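Local coordinates for protein DTDP-4-dehydrorhamnose reductase, rfbD ortholog (Clostridium acetobutylicum, PDB 1VL0) that probably reduces dTDP-6-deoxy-L-lyxo-4-hexulose to dTDP-L-rhamnose in the dTDP-L-rhamnose pathway, using a bound nicotinamide dinucleotide as hydride donor, at residues Ile40-Val44 against Gln45-Ile49; Thr140-Glu143 against Gly144-Phe147; Ser225-Asp228 against Phe229-Ile233; Glu232-Leu236 against Thr237-Val241; Arg264-Met267 against Leu268-Thr271. All coordinates share one frame; numbering follows the deposited sequence.

Contact 1: residues Ile40-Val44 against Gln45-Ile49; sequences IPTDV and QDLDI. With NAI (1,4-dihydronicotinamide adenine dinucleotide), chain D.
The carbonyl oxygen of Asp43 is gripped by two amides of the next turn: Asp46 N stands 2.7 Å and Leu47 N 3.0 Å from Asp43 O. In return, Asp46 OD2 accepts from Asp43 N at 2.9 Å, almost straight (177°), through the lone pair turned away from OD1; the carboxylate can reach back because CG lies beside its own backbone N (chi1 -44°). Val44 N donates to Asp43 OD1 and Asn21 N bonds to Asp43 OD2, holding this carboxylate toward the cofactor. Asp43 OD1 takes the ribose hydroxyl O2B of NADH at 2.6 Å, and Asp43 OD2 takes O3B, also at 2.6 Å, as an acidic residue suits a vicinal diol. Val44 lays its CG2 near the adenine. Asp48 OD1 accepts from the amino group N6A of NADH at 3.0 Å and also bonds to Thr50. The amide of Ile49 gives a straight bond to N1A of the adenine. Thr42 OG1 bonds to Ile17 O and, through a water, to Leu47 O. Residues 40-42 belong to strand 37-42 of the Rossmann-type sheet, hydrogen-bonded to strand 13-18, and the turn leads toward helix 52-62, whose Val55 and Phe58 receive the Leu47 side chain.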
# COMPACT_ATOMS: atom_id res chain seq x y z
N ILE A 40 19.00 -17.49 -16.26
CA ILE A 40 18.06 -17.79 -17.32
C ILE A 40 17.66 -16.47 -17.96
O ILE A 40 16.75 -15.81 -17.47
CB ILE A 40 16.80 -18.46 -16.74
CG1 ILE A 40 17.20 -19.67 -15.90
CG2 ILE A 40 15.83 -18.86 -17.85
CD1 ILE A 40 16.14 -20.15 -15.00
N PRO A 41 18.32 -16.09 -19.04
CA PRO A 41 18.00 -14.85 -19.71
C PRO A 41 16.84 -15.04 -20.67
O PRO A 41 16.83 -16.00 -21.43
CB PRO A 41 19.29 -14.51 -20.45
CG PRO A 41 19.92 -15.85 -20.73
CD PRO A 41 19.41 -16.83 -19.72
N THR A 42 15.88 -14.13 -20.62
CA THR A 42 14.77 -14.19 -21.53
C THR A 42 14.51 -12.82 -22.05
O THR A 42 14.68 -11.80 -21.33
CB THR A 42 13.43 -14.74 -20.85
OG1 THR A 42 13.03 -13.90 -19.77
CG2 THR A 42 13.61 -16.10 -20.20
N ASP A 43 14.04 -12.79 -23.28
CA ASP A 43 13.42 -11.61 -23.81
C ASP A 43 12.09 -12.02 -24.42
O ASP A 43 11.64 -13.19 -24.25
CB ASP A 43 14.38 -10.87 -24.77
CG ASP A 43 14.26 -9.36 -24.64
OD1 ASP A 43 13.20 -8.80 -25.07
OD2 ASP A 43 15.15 -8.66 -24.10
N VAL A 44 11.43 -11.10 -25.09
CA VAL A 44 10.00 -11.25 -25.39
C VAL A 44 9.69 -12.54 -26.14
O VAL A 44 8.63 -13.14 -25.95
CB VAL A 44 9.42 -9.99 -26.10
CG1 VAL A 44 10.15 -9.69 -27.41
CG2 VAL A 44 7.92 -10.10 -26.30
N GLN A 45 10.59 -12.95 -27.01
CA GLN A 45 10.37 -14.14 -27.82
C GLN A 45 10.49 -15.45 -27.01
O GLN A 45 10.04 -16.51 -27.47
CB GLN A 45 11.32 -14.13 -29.03
CG GLN A 45 12.81 -14.35 -28.70
CD GLN A 45 13.54 -13.12 -28.23
OE1 GLN A 45 13.04 -11.97 -28.35
NE2 GLN A 45 14.74 -13.34 -27.69
N ASP A 46 11.07 -15.37 -25.81
CA ASP A 46 11.20 -16.53 -24.91
C ASP A 46 10.13 -16.56 -23.82
O ASP A 46 9.69 -17.62 -23.38
CB ASP A 46 12.54 -16.52 -24.18
CG ASP A 46 13.71 -16.18 -25.08
OD1 ASP A 46 14.05 -17.02 -25.95
OD2 ASP A 46 14.36 -15.08 -24.97
N LEU A 47 9.77 -15.37 -23.36
CA LEU A 47 8.75 -15.18 -22.36
C LEU A 47 8.22 -13.77 -22.48
O LEU A 47 8.92 -12.80 -22.18
CB LEU A 47 9.33 -15.33 -20.93
CG LEU A 47 8.31 -15.15 -19.80
CD1 LEU A 47 7.21 -16.16 -19.90
CD2 LEU A 47 8.99 -15.25 -18.46
N ASP A 48 6.98 -13.70 -22.91
CA ASP A 48 6.24 -12.44 -22.96
C ASP A 48 5.63 -12.18 -21.60
O ASP A 48 4.69 -12.84 -21.19
CB ASP A 48 5.15 -12.56 -24.02
CG ASP A 48 4.39 -11.27 -24.21
OD1 ASP A 48 4.59 -10.33 -23.41
OD2 ASP A 48 3.59 -11.09 -25.14
N ILE A 49 6.17 -11.21 -20.89
CA ILE A 49 5.76 -10.97 -19.52
C ILE A 49 4.34 -10.42 -19.39
O ILE A 49 3.81 -10.45 -18.29
CB ILE A 49 6.78 -10.07 -18.77
CG1 ILE A 49 6.72 -8.61 -19.25
CG2 ILE A 49 8.20 -10.63 -18.87
CD1 ILE A 49 7.65 -7.70 -18.42
PA NAI D . 16.32 -1.56 -22.91
O1A NAI D . 15.31 -0.77 -23.70
O2A NAI D . 17.74 -1.38 -23.39
O5B NAI D . 15.79 -3.07 -22.89
C5B NAI D . 14.46 -3.30 -22.48
C4B NAI D . 13.98 -4.68 -22.92
O4B NAI D . 12.56 -4.74 -22.83
C3B NAI D . 14.29 -5.06 -24.36
O3B NAI D . 15.22 -6.12 -24.41
C2B NAI D . 12.91 -5.46 -24.90
O2B NAI D . 12.92 -6.42 -25.95
C1B NAI D . 12.25 -5.90 -23.59
N9A NAI D . 10.81 -6.23 -23.60
C8A NAI D . 9.83 -5.48 -24.18
N7A NAI D . 8.65 -6.12 -24.02
C5A NAI D . 8.85 -7.29 -23.37
C6A NAI D . 7.97 -8.30 -22.97
N6A NAI D . 6.68 -8.22 -23.24
N1A NAI D . 8.46 -9.40 -22.31
C2A NAI D . 9.83 -9.49 -22.03
N3A NAI D . 10.70 -8.51 -22.44
C4A NAI D . 10.22 -7.40 -23.10
O3 NAI D . 16.14 -1.17 -21.37
PN NAI D . 17.25 -0.51 -20.39
O1N NAI D . 18.10 -1.55 -19.78
O2N NAI D . 17.73 0.74 -21.02
O5D NAI D . 16.27 -0.17 -19.15
C5D NAI D . 16.25 -1.06 -18.03
C4D NAI D . 15.29 -0.54 -17.00
O4D NAI D . 15.64 0.79 -16.56
C3D NAI D . 13.85 -0.48 -17.52
O3D NAI D . 13.09 -1.11 -16.53
C2D NAI D . 13.52 1.01 -17.64
O2D NAI D . 12.17 1.41 -17.41
C1D NAI D . 14.46 1.59 -16.57
N1N NAI D . 14.86 2.97 -16.82
C2N NAI D . 15.74 3.23 -17.84
C3N NAI D . 16.13 4.55 -18.04
C7N NAI D . 16.80 4.95 -19.33
O7N NAI D . 17.44 6.20 -19.36
N7N NAI D . 16.78 4.13 -20.39
C4N NAI D . 15.63 5.57 -17.22
C5N NAI D . 14.73 5.29 -16.19
C6N NAI D . 14.36 3.96 -16.02
O HOH W 1 11.35 -12.21 -20.86

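Contact 2: residues Thr140-Glu143 against Gly144-Phe147. With NAI (1,4-dihydronicotinamide adenine dinucleotide), chain D.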
# COMPACT_ATOMS: atom_id res chain seq x y z
N THR A 140 2.65 4.58 -15.84
CA THR A 140 2.64 3.11 -16.04
C THR A 140 3.75 2.39 -15.29
O THR A 140 3.53 1.31 -14.78
CB THR A 140 2.73 2.75 -17.54
OG1 THR A 140 3.96 3.24 -18.13
CG2 THR A 140 1.56 3.37 -18.32
N LYS A 141 4.94 2.98 -15.23
CA LYS A 141 6.02 2.42 -14.42
C LYS A 141 5.64 2.49 -12.94
O LYS A 141 5.90 1.58 -12.21
CB LYS A 141 7.34 3.17 -14.63
CG LYS A 141 7.95 3.05 -16.01
CD LYS A 141 8.52 1.62 -16.24
CE LYS A 141 9.73 1.31 -15.34
NZ LYS A 141 10.23 -0.07 -15.62
N LEU A 142 5.02 3.57 -12.50
CA LEU A 142 4.58 3.65 -11.10
C LEU A 142 3.57 2.56 -10.71
O LEU A 142 3.65 1.97 -9.66
CB LEU A 142 3.97 5.01 -10.78
CG LEU A 142 3.47 5.17 -9.34
CD1 LEU A 142 4.55 5.15 -8.34
CD2 LEU A 142 2.69 6.47 -9.22
N GLU A 143 2.60 2.34 -11.57
CA GLU A 143 1.62 1.31 -11.31
C GLU A 143 2.29 -0.06 -11.27
O GLU A 143 1.89 -0.91 -10.49
CB GLU A 143 0.49 1.37 -12.35
CG GLU A 143 -0.35 2.64 -12.22
CD GLU A 143 -1.07 2.78 -10.88
OE1 GLU A 143 -1.30 1.74 -10.17
OE2 GLU A 143 -1.43 3.95 -10.56
N GLY A 144 3.32 -0.23 -12.08
CA GLY A 144 4.16 -1.45 -12.02
C GLY A 144 4.74 -1.60 -10.63
O GLY A 144 4.66 -2.64 -10.05
N GLU A 145 5.29 -0.52 -10.06
CA GLU A 145 5.83 -0.56 -8.69
C GLU A 145 4.78 -0.98 -7.68
O GLU A 145 5.02 -1.81 -6.81
CB GLU A 145 6.35 0.81 -8.24
CG GLU A 145 7.51 1.38 -9.02
CD GLU A 145 8.14 2.60 -8.34
OE1 GLU A 145 7.71 2.91 -7.21
OE2 GLU A 145 9.05 3.21 -8.94
N ASN A 146 3.60 -0.37 -7.81
CA ASN A 146 2.53 -0.61 -6.87
C ASN A 146 2.09 -2.06 -6.87
O ASN A 146 1.82 -2.67 -5.85
CB ASN A 146 1.34 0.27 -7.20
CG ASN A 146 1.59 1.76 -6.90
OD1 ASN A 146 2.52 2.13 -6.19
ND2 ASN A 146 0.74 2.61 -7.47
N PHE A 147 2.01 -2.63 -8.05
CA PHE A 147 1.65 -4.08 -8.18
C PHE A 147 2.69 -4.99 -7.57
O PHE A 147 2.35 -5.94 -6.89
CB PHE A 147 1.55 -4.46 -9.63
CG PHE A 147 0.22 -4.18 -10.26
CD1 PHE A 147 -0.96 -4.62 -9.68
CD2 PHE A 147 0.16 -3.55 -11.50
CE1 PHE A 147 -2.17 -4.40 -10.28
CE2 PHE A 147 -1.04 -3.33 -12.12
CZ PHE A 147 -2.21 -3.75 -11.51
PA NAI D . 16.32 -1.56 -22.91
O1A NAI D . 15.31 -0.77 -23.70
O2A NAI D . 17.74 -1.38 -23.39
O5B NAI D . 15.79 -3.07 -22.89
C5B NAI D . 14.46 -3.30 -22.48
C4B NAI D . 13.98 -4.68 -22.92
O4B NAI D . 12.56 -4.74 -22.83
C3B NAI D . 14.29 -5.06 -24.36
O3B NAI D . 15.22 -6.12 -24.41
C2B NAI D . 12.91 -5.46 -24.90
O2B NAI D . 12.92 -6.42 -25.95
C1B NAI D . 12.25 -5.90 -23.59
N9A NAI D . 10.81 -6.23 -23.60
C8A NAI D . 9.83 -5.48 -24.18
N7A NAI D . 8.65 -6.12 -24.02
C5A NAI D . 8.85 -7.29 -23.37
C6A NAI D . 7.97 -8.30 -22.97
N6A NAI D . 6.68 -8.22 -23.24
N1A NAI D . 8.46 -9.40 -22.31
C2A NAI D . 9.83 -9.49 -22.03
N3A NAI D . 10.70 -8.51 -22.44
C4A NAI D . 10.22 -7.40 -23.10
O3 NAI D . 16.14 -1.17 -21.37
PN NAI D . 17.25 -0.51 -20.39
O1N NAI D . 18.10 -1.55 -19.78
O2N NAI D . 17.73 0.74 -21.02
O5D NAI D . 16.27 -0.17 -19.15
C5D NAI D . 16.25 -1.06 -18.03
C4D NAI D . 15.29 -0.54 -17.00
O4D NAI D . 15.64 0.79 -16.56
C3D NAI D . 13.85 -0.48 -17.52
O3D NAI D . 13.09 -1.11 -16.53
C2D NAI D . 13.52 1.01 -17.64
O2D NAI D . 12.17 1.41 -17.41
C1D NAI D . 14.46 1.59 -16.57
N1N NAI D . 14.86 2.97 -16.82
C2N NAI D . 15.74 3.23 -17.84
C3N NAI D . 16.13 4.55 -18.04
C7N NAI D . 16.80 4.95 -19.33
O7N NAI D . 17.44 6.20 -19.36
N7N NAI D . 16.78 4.13 -20.39
C4N NAI D . 15.63 5.57 -17.22
C5N NAI D . 14.73 5.29 -16.19
C6N NAI D . 14.36 3.96 -16.02
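Glu143 and Asn146 lean toward each other obliquely, one turn apart on helix 136-151, with the carboxylate and amide planes nearly perpendicular (81°). Asn146 ND2 points at Glu143 OE1 across 3.5 Å, a weak hydrogen bond. The bend in the Glu143 chain at chi2 (-62°) brings its carboxylate back along the helix, where OE2 also forms a salt bridge with Lys139. Asn146 is short enough to stay over the backbone, its CG lying 3.5 Å from Leu142 O.

Leu142 crosses both Glu145 and Asn146. Leu142 CD1 comes 4.0 Å from Glu145 OE1, while the apolar branches of the leucine pack outward against Val131 and Pro133. Glu145 stays extended beyond CG, which suits a buried acid with distant partners: OE1 meets Arg159 in a salt bridge and OE2 bonds to Ser112. The Phe147 ring sits obliquely by Glu143 O, with CD2 3.3 Å from that oxygen, and Phe128 of the second subunit packs on both residues. Gly144 N donates to Thr140 O at 3.1 Å in the regular helical pattern.

Lys141 departs from the others. Its chain folds at chi2 and chi3, then runs straight to the amine. Lys141 NZ bonds to the nicotinamide ribose of NADH at O2D (3.0 Å) and O3D (3.2 Å) and to Ile111 O as well. With Tyr137 four residues earlier, it makes up the Tyr-x-x-x-Lys motif of short-chain dehydrogenases, in which the lysine holds the nicotinamide ribose beside the tyrosine.

Contact 3: residues Ser225-Asp228 against Phe229-Ile233; sequences SWYD and FAVEI
Trp226 and Phe229 run side by side from the first turn of helix 226-237, pointing the same way. They do so from different first torsions: Trp226 CG lies beside its backbone N (chi1 -67°), whereas Phe229 CG swings opposite its own N (chi1 -171°). The rings meet rim to rim, planes only 24° apart, with Trp226 CE3 3.6 Å from Phe229 CD2 and near the plane of the phenyl ring. Neither covers the other's face; Trp226 instead stacks on Trp162, and both rings also meet Phe170. Large flat residues suit this side of the helix, where Trp226 touches strand 183-187 and Phe229 packs on helices 170-180 and 279-290.

The helix begins with a capping box. Ser225, at the N-cap, accepts from Asp228 N through OG at 3.0 Å, and Asp228 replies by taking Ser225 N on OD2 at 3.1 Å, met on the anti side and somewhat out of the carboxylate plane. Serine and aspartate are short enough for this exchange, which provides for amide groups at the helix start; a negative carboxylate there would probably also suit the positive end of the helix dipole. His188 bonds to the same Ser225 OG.

On another flank, Tyr227 turns its ring face to Val231, one turn on. Val231 CG2 lies 3.9 Å from the centroid of the Tyr227 ring, displaced toward the rim near CE1 and CZ, in a CH-pi contact. Val231 CG2 also comes within 3.3 Å of Tyr227 O, and Val231 N donates to this oxygen at 2.9 Å. His188 meets the Tyr227 ring edge-to-face.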
# COMPACT_ATOMS: atom_id res chain seq x y z
N SER A 225 23.33 18.78 -16.11
CA SER A 225 22.33 18.85 -17.17
C SER A 225 22.72 17.95 -18.33
O SER A 225 23.88 17.50 -18.40
CB SER A 225 22.22 20.28 -17.70
OG SER A 225 23.41 20.61 -18.42
N TRP A 226 21.79 17.73 -19.27
CA TRP A 226 22.11 17.01 -20.52
C TRP A 226 23.21 17.70 -21.31
O TRP A 226 24.05 17.01 -21.92
CB TRP A 226 20.90 16.80 -21.42
CG TRP A 226 19.87 15.89 -20.89
CD1 TRP A 226 18.66 16.25 -20.35
CD2 TRP A 226 19.91 14.46 -20.86
NE1 TRP A 226 17.96 15.13 -19.97
CE2 TRP A 226 18.70 14.01 -20.26
CE3 TRP A 226 20.85 13.50 -21.25
CZ2 TRP A 226 18.40 12.66 -20.08
CZ3 TRP A 226 20.57 12.16 -21.05
CH2 TRP A 226 19.35 11.75 -20.47
N TYR A 227 23.20 19.03 -21.30
CA TYR A 227 24.25 19.85 -21.90
C TYR A 227 25.64 19.48 -21.30
O TYR A 227 26.58 19.15 -22.00
CB TYR A 227 23.91 21.34 -21.77
CG TYR A 227 25.09 22.25 -22.04
CD1 TYR A 227 25.50 22.54 -23.35
CD2 TYR A 227 25.84 22.77 -20.98
CE1 TYR A 227 26.61 23.34 -23.59
CE2 TYR A 227 26.94 23.56 -21.20
CZ TYR A 227 27.32 23.85 -22.52
OH TYR A 227 28.41 24.65 -22.73
N ASP A 228 25.74 19.48 -19.98
CA ASP A 228 26.98 19.13 -19.31
C ASP A 228 27.42 17.70 -19.68
O ASP A 228 28.60 17.40 -19.83
CB ASP A 228 26.81 19.18 -17.82
CG ASP A 228 26.50 20.55 -17.26
OD1 ASP A 228 27.04 21.55 -17.79
OD2 ASP A 228 25.73 20.68 -16.28
N PHE A 229 26.45 16.81 -19.80
CA PHE A 229 26.69 15.39 -20.15
C PHE A 229 27.33 15.35 -21.55
O PHE A 229 28.39 14.74 -21.73
CB PHE A 229 25.35 14.69 -20.07
CG PHE A 229 25.38 13.19 -20.19
CD1 PHE A 229 26.56 12.44 -20.28
CD2 PHE A 229 24.17 12.50 -20.18
CE1 PHE A 229 26.52 11.04 -20.38
CE2 PHE A 229 24.16 11.10 -20.27
CZ PHE A 229 25.33 10.39 -20.39
N ALA A 230 26.74 16.08 -22.50
CA ALA A 230 27.25 16.15 -23.88
C ALA A 230 28.67 16.74 -23.92
O ALA A 230 29.56 16.19 -24.58
CB ALA A 230 26.31 16.97 -24.74
N VAL A 231 28.89 17.83 -23.21
CA VAL A 231 30.18 18.48 -23.18
C VAL A 231 31.26 17.52 -22.66
O VAL A 231 32.38 17.48 -23.18
CB VAL A 231 30.11 19.78 -22.31
CG1 VAL A 231 31.50 20.37 -22.04
CG2 VAL A 231 29.29 20.81 -23.04
N GLU A 232 30.94 16.73 -21.65
CA GLU A 232 31.90 15.77 -21.13
C GLU A 232 32.13 14.64 -22.11
O GLU A 232 33.26 14.22 -22.27
CB GLU A 232 31.49 15.26 -19.77
CG GLU A 232 32.42 14.24 -19.12
CD GLU A 232 33.73 14.82 -18.62
OE1 GLU A 232 33.99 16.03 -18.75
OE2 GLU A 232 34.50 14.03 -18.05
N ILE A 233 31.07 14.17 -22.76
CA ILE A 233 31.20 13.11 -23.80
C ILE A 233 32.21 13.53 -24.89
O ILE A 233 33.10 12.75 -25.27
CB ILE A 233 29.84 12.80 -24.46
CG1 ILE A 233 28.91 12.04 -23.48
CG2 ILE A 233 30.01 11.95 -25.71
CD1 ILE A 233 27.42 12.10 -23.83

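Contact 4: residues Glu232-Leu236 against Thr237-Val241; sequences EIFRL and TGIDV
One face of the Phe234 ring is covered by Val241, whose CG1 stands over the ring centre, 3.3 Å from the centroid, in a CH-pi contact so unusually close that the packing here is tight. Thr237 OG1 approaches the ring edge near its plane, and Ile239 comes in obliquely, its CB 3.9 Å from Phe234 CD1. The setting is a helix C-terminus ended by a glycine of positive phi: helix 226-237 stops, the chain reverses at Gly238, and the loop comes back along the last turn toward strand 242-246. Phe234 suits the inside of that bend, since a broad flat ring can be covered by the beta-branched Ile239 and Val241 as the chain returns; Leu184 and Met174 adjoin it as well.

At the phi of Gly238 (88°) a side chain would press on the preceding carbonyl oxygen, and Gly238 N still donates to Phe234 O at 2.9 Å. A water also donates to Phe234 O and bridges it to Ile239 O.

On the helix flank, Glu232 and Arg235 form a side-on salt bridge. Arg235 NE reaches Glu232 OE1 and Arg235 NH2 reaches Glu232 OE2, each at 3.0 Å; the acid lies in the guanidinium plane, while the nitrogens come from above the carboxylate plane. Both partners are long enough to meet three residues apart.

Thr237 closes the helix with its own side chain. Its OG1 sits between the backbone N and carbonyl carbon (chi1 48°), pointing back into the last turn. There Ile233 O receives Thr237 N at 3.0 Å and Thr237 OG1 at 2.8 Å, from opposite faces of the carbonyl plane.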
# COMPACT_ATOMS: atom_id res chain seq x y z
N GLU A 232 30.94 16.73 -21.65
CA GLU A 232 31.90 15.77 -21.13
C GLU A 232 32.13 14.64 -22.11
O GLU A 232 33.26 14.22 -22.27
CB GLU A 232 31.49 15.26 -19.77
CG GLU A 232 32.42 14.24 -19.12
CD GLU A 232 33.73 14.82 -18.62
OE1 GLU A 232 33.99 16.03 -18.75
OE2 GLU A 232 34.50 14.03 -18.05
N ILE A 233 31.07 14.17 -22.76
CA ILE A 233 31.20 13.11 -23.80
C ILE A 233 32.21 13.53 -24.89
O ILE A 233 33.10 12.75 -25.27
CB ILE A 233 29.84 12.80 -24.46
CG1 ILE A 233 28.91 12.04 -23.48
CG2 ILE A 233 30.01 11.95 -25.71
CD1 ILE A 233 27.42 12.10 -23.83
N PHE A 234 32.05 14.76 -25.38
CA PHE A 234 32.92 15.27 -26.45
C PHE A 234 34.36 15.60 -25.96
O PHE A 234 35.34 15.35 -26.68
CB PHE A 234 32.26 16.47 -27.14
CG PHE A 234 30.96 16.12 -27.83
CD1 PHE A 234 30.87 14.99 -28.65
CD2 PHE A 234 29.83 16.91 -27.64
CE1 PHE A 234 29.68 14.67 -29.28
CE2 PHE A 234 28.61 16.61 -28.28
CZ PHE A 234 28.54 15.49 -29.10
N ARG A 235 34.48 16.07 -24.71
CA ARG A 235 35.78 16.17 -24.08
C ARG A 235 36.52 14.83 -24.01
O ARG A 235 37.71 14.73 -24.36
CB ARG A 235 35.67 16.78 -22.70
CG ARG A 235 37.00 17.19 -22.10
CD ARG A 235 36.99 17.46 -20.60
NE ARG A 235 36.79 16.25 -19.79
CZ ARG A 235 37.74 15.40 -19.43
NH1 ARG A 235 38.99 15.58 -19.77
NH2 ARG A 235 37.44 14.32 -18.73
N LEU A 236 35.82 13.79 -23.63
CA LEU A 236 36.42 12.46 -23.50
C LEU A 236 36.76 11.81 -24.83
O LEU A 236 37.77 11.08 -24.95
CB LEU A 236 35.48 11.55 -22.71
CG LEU A 236 35.39 11.76 -21.19
CD1 LEU A 236 34.20 10.99 -20.63
CD2 LEU A 236 36.67 11.34 -20.47
N THR A 237 35.94 12.02 -25.86
CA THR A 237 36.14 11.34 -27.16
C THR A 237 37.09 12.13 -28.06
O THR A 237 37.69 11.58 -28.99
CB THR A 237 34.82 11.19 -27.91
OG1 THR A 237 34.15 12.46 -27.89
CG2 THR A 237 33.90 10.22 -27.21
N GLY A 238 37.19 13.43 -27.79
CA GLY A 238 38.02 14.34 -28.54
C GLY A 238 37.33 14.94 -29.74
O GLY A 238 37.95 15.66 -30.52
N ILE A 239 36.04 14.65 -29.87
CA ILE A 239 35.25 15.06 -31.02
C ILE A 239 35.08 16.58 -31.00
O ILE A 239 34.78 17.20 -29.99
CB ILE A 239 33.89 14.33 -31.04
CG1 ILE A 239 34.10 12.83 -31.33
CG2 ILE A 239 32.97 14.91 -32.09
CD1 ILE A 239 32.90 11.94 -31.04
N ASP A 240 35.36 17.19 -32.13
CA ASP A 240 35.34 18.63 -32.22
C ASP A 240 33.94 19.06 -32.70
O ASP A 240 33.58 18.94 -33.89
CB ASP A 240 36.45 19.11 -33.16
CG ASP A 240 36.68 20.61 -33.09
OD1 ASP A 240 36.43 21.24 -32.03
OD2 ASP A 240 37.17 21.24 -34.05
N VAL A 241 33.15 19.52 -31.75
CA VAL A 241 31.80 19.96 -32.01
C VAL A 241 31.54 21.05 -30.99
O VAL A 241 31.98 20.96 -29.86
CB VAL A 241 30.78 18.77 -31.91
CG1 VAL A 241 30.89 18.05 -30.57
CG2 VAL A 241 29.35 19.21 -32.16
O HOH W 2 36.47 17.37 -27.85

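Contact 5: residues Arg264-Met267 against Leu268-Thr271; sequences RNYM and LELT
Arg264 holds Glu269 side-on, with both nitrogens on a single oxygen: Arg264 NH2 lies 2.8 Å and NE 3.0 Å from Glu269 OE1. That oxygen receives NH2 on its syn lone pair, close to the guanidinium plane, although the guanidinium and carboxylate planes are 54° apart. A fully extended arginine, running from CG opposite its N (chi1 -173°) out to NE, gives the reach across the helix start. Glu269 is likewise extended beyond CG, and the two chains meet at about a right angle.

Tyr266 lies next to this pair. Its CD1 sits over one face of the Arg264 guanidinium, and Glu269 OE1 comes to the ring edge, 3.6 Å from Tyr266 CD1, with ring and carboxylate nearly perpendicular (89°). Leu270 CD1 rests on one face, 3.9 Å from the centroid of the Tyr266 ring in a CH-pi contact. A branched leucine one turn along can cover a ring in this way while Leu270 N donates to Tyr266 O at 2.8 Å.

Further out, Asn265 is the centre of an inverse gamma turn. Asn265 O accepts Glu269 N at 3.1 Å, and a water that accepts from Asn265 N also reaches Glu269 OE2. Though at the N-cap position, the Asn265 side chain makes no capping bond; its ND2 turns to Thr219 O and Asp274 instead. Thr271 OG1 bonds to Asn212 ND2.

The short helix 266-270 lies against strand 214-217, where Phe216 meets Met267 (selenomethionine here) and Leu268, while the third subunit packs on it with Tyr87 and Ile92 and bonds Tyr266 OH through its Asp84.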
# COMPACT_ATOMS: atom_id res chain seq x y z
N ARG A 264 18.55 11.14 -4.97
CA ARG A 264 19.51 10.81 -3.96
C ARG A 264 19.42 9.30 -3.72
O ARG A 264 18.32 8.75 -3.61
CB ARG A 264 19.18 11.56 -2.69
CG ARG A 264 20.19 11.42 -1.62
CD ARG A 264 19.96 12.33 -0.46
NE ARG A 264 20.91 12.03 0.61
CZ ARG A 264 20.95 12.60 1.81
NH1 ARG A 264 20.11 13.55 2.10
NH2 ARG A 264 21.84 12.22 2.71
N ASN A 265 20.57 8.64 -3.61
CA ASN A 265 20.63 7.24 -3.29
C ASN A 265 20.60 7.10 -1.77
O ASN A 265 21.51 6.47 -1.15
CB ASN A 265 21.92 6.59 -3.83
CG ASN A 265 21.97 6.42 -5.36
OD1 ASN A 265 21.21 6.98 -6.14
ND2 ASN A 265 22.94 5.67 -5.77
N TYR A 266 19.51 7.56 -1.16
CA TYR A 266 19.38 7.69 0.31
C TYR A 266 19.27 6.36 1.04
O TYR A 266 19.89 6.12 2.07
CB TYR A 266 18.18 8.56 0.61
CG TYR A 266 18.15 9.19 1.98
CD1 TYR A 266 19.28 9.63 2.62
CD2 TYR A 266 16.92 9.35 2.64
CE1 TYR A 266 19.21 10.21 3.90
CE2 TYR A 266 16.83 9.89 3.87
CZ TYR A 266 17.98 10.34 4.51
OH TYR A 266 17.84 10.91 5.75
N MSE A 267 18.53 5.44 0.47
CA MSE A 267 18.39 4.11 1.12
C MSE A 267 19.68 3.36 1.14
O MSE A 267 19.96 2.61 2.10
CB MSE A 267 17.32 3.29 0.41
CG MSE A 267 15.92 3.75 0.77
SE MSE A 267 15.43 3.05 2.56
CE MSE A 267 15.43 1.13 2.17
N LEU A 268 20.48 3.51 0.09
CA LEU A 268 21.83 2.95 0.11
C LEU A 268 22.71 3.57 1.19
O LEU A 268 23.36 2.86 1.97
CB LEU A 268 22.48 3.05 -1.25
CG LEU A 268 21.94 2.07 -2.30
CD1 LEU A 268 22.60 2.37 -3.65
CD2 LEU A 268 22.17 0.60 -1.92
N GLU A 269 22.68 4.90 1.26
CA GLU A 269 23.41 5.64 2.28
C GLU A 269 23.00 5.25 3.71
O GLU A 269 23.83 5.16 4.59
CB GLU A 269 23.17 7.14 2.11
CG GLU A 269 23.78 7.75 0.86
CD GLU A 269 23.35 9.24 0.67
OE1 GLU A 269 22.68 9.79 1.53
OE2 GLU A 269 23.69 9.85 -0.37
N LEU A 270 21.71 5.03 3.92
CA LEU A 270 21.19 4.71 5.23
C LEU A 270 21.36 3.23 5.60
O LEU A 270 21.10 2.88 6.75
CB LEU A 270 19.70 5.03 5.29
CG LEU A 270 19.18 6.47 5.18
CD1 LEU A 270 17.67 6.43 5.12
CD2 LEU A 270 19.66 7.29 6.34
N THR A 271 21.70 2.37 4.64
CA THR A 271 21.80 0.94 4.88
C THR A 271 23.21 0.43 4.65
O THR A 271 24.07 0.67 5.49
CB THR A 271 20.74 0.14 4.12
OG1 THR A 271 20.83 0.36 2.73
CG2 THR A 271 19.28 0.62 4.45
O HOH W 3 23.31 9.75 -2.89

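How the contacts relate
Contacts 1 and 2 serve the same NADH from two places, their centres about 20 Å apart and their nearest atoms about 9 Å apart: the first meets the adenine end, the second the nicotinamide ribose. Contacts 3 and 4 are successive parts of helix 226-237, sharing Glu232 and Ile233, with centres about 10 Å apart; one holds its start and the other its end. This helix stands across the chain's centre from contact 2. Even so, the side chain of Trp226 is about 6 Å from the bound NADH. Contact 5 lies about 21 Å from contact 2 and about 26 Å from contact 3, centre to centre, and its Asn265 side chain is about 12 Å from the cofactor.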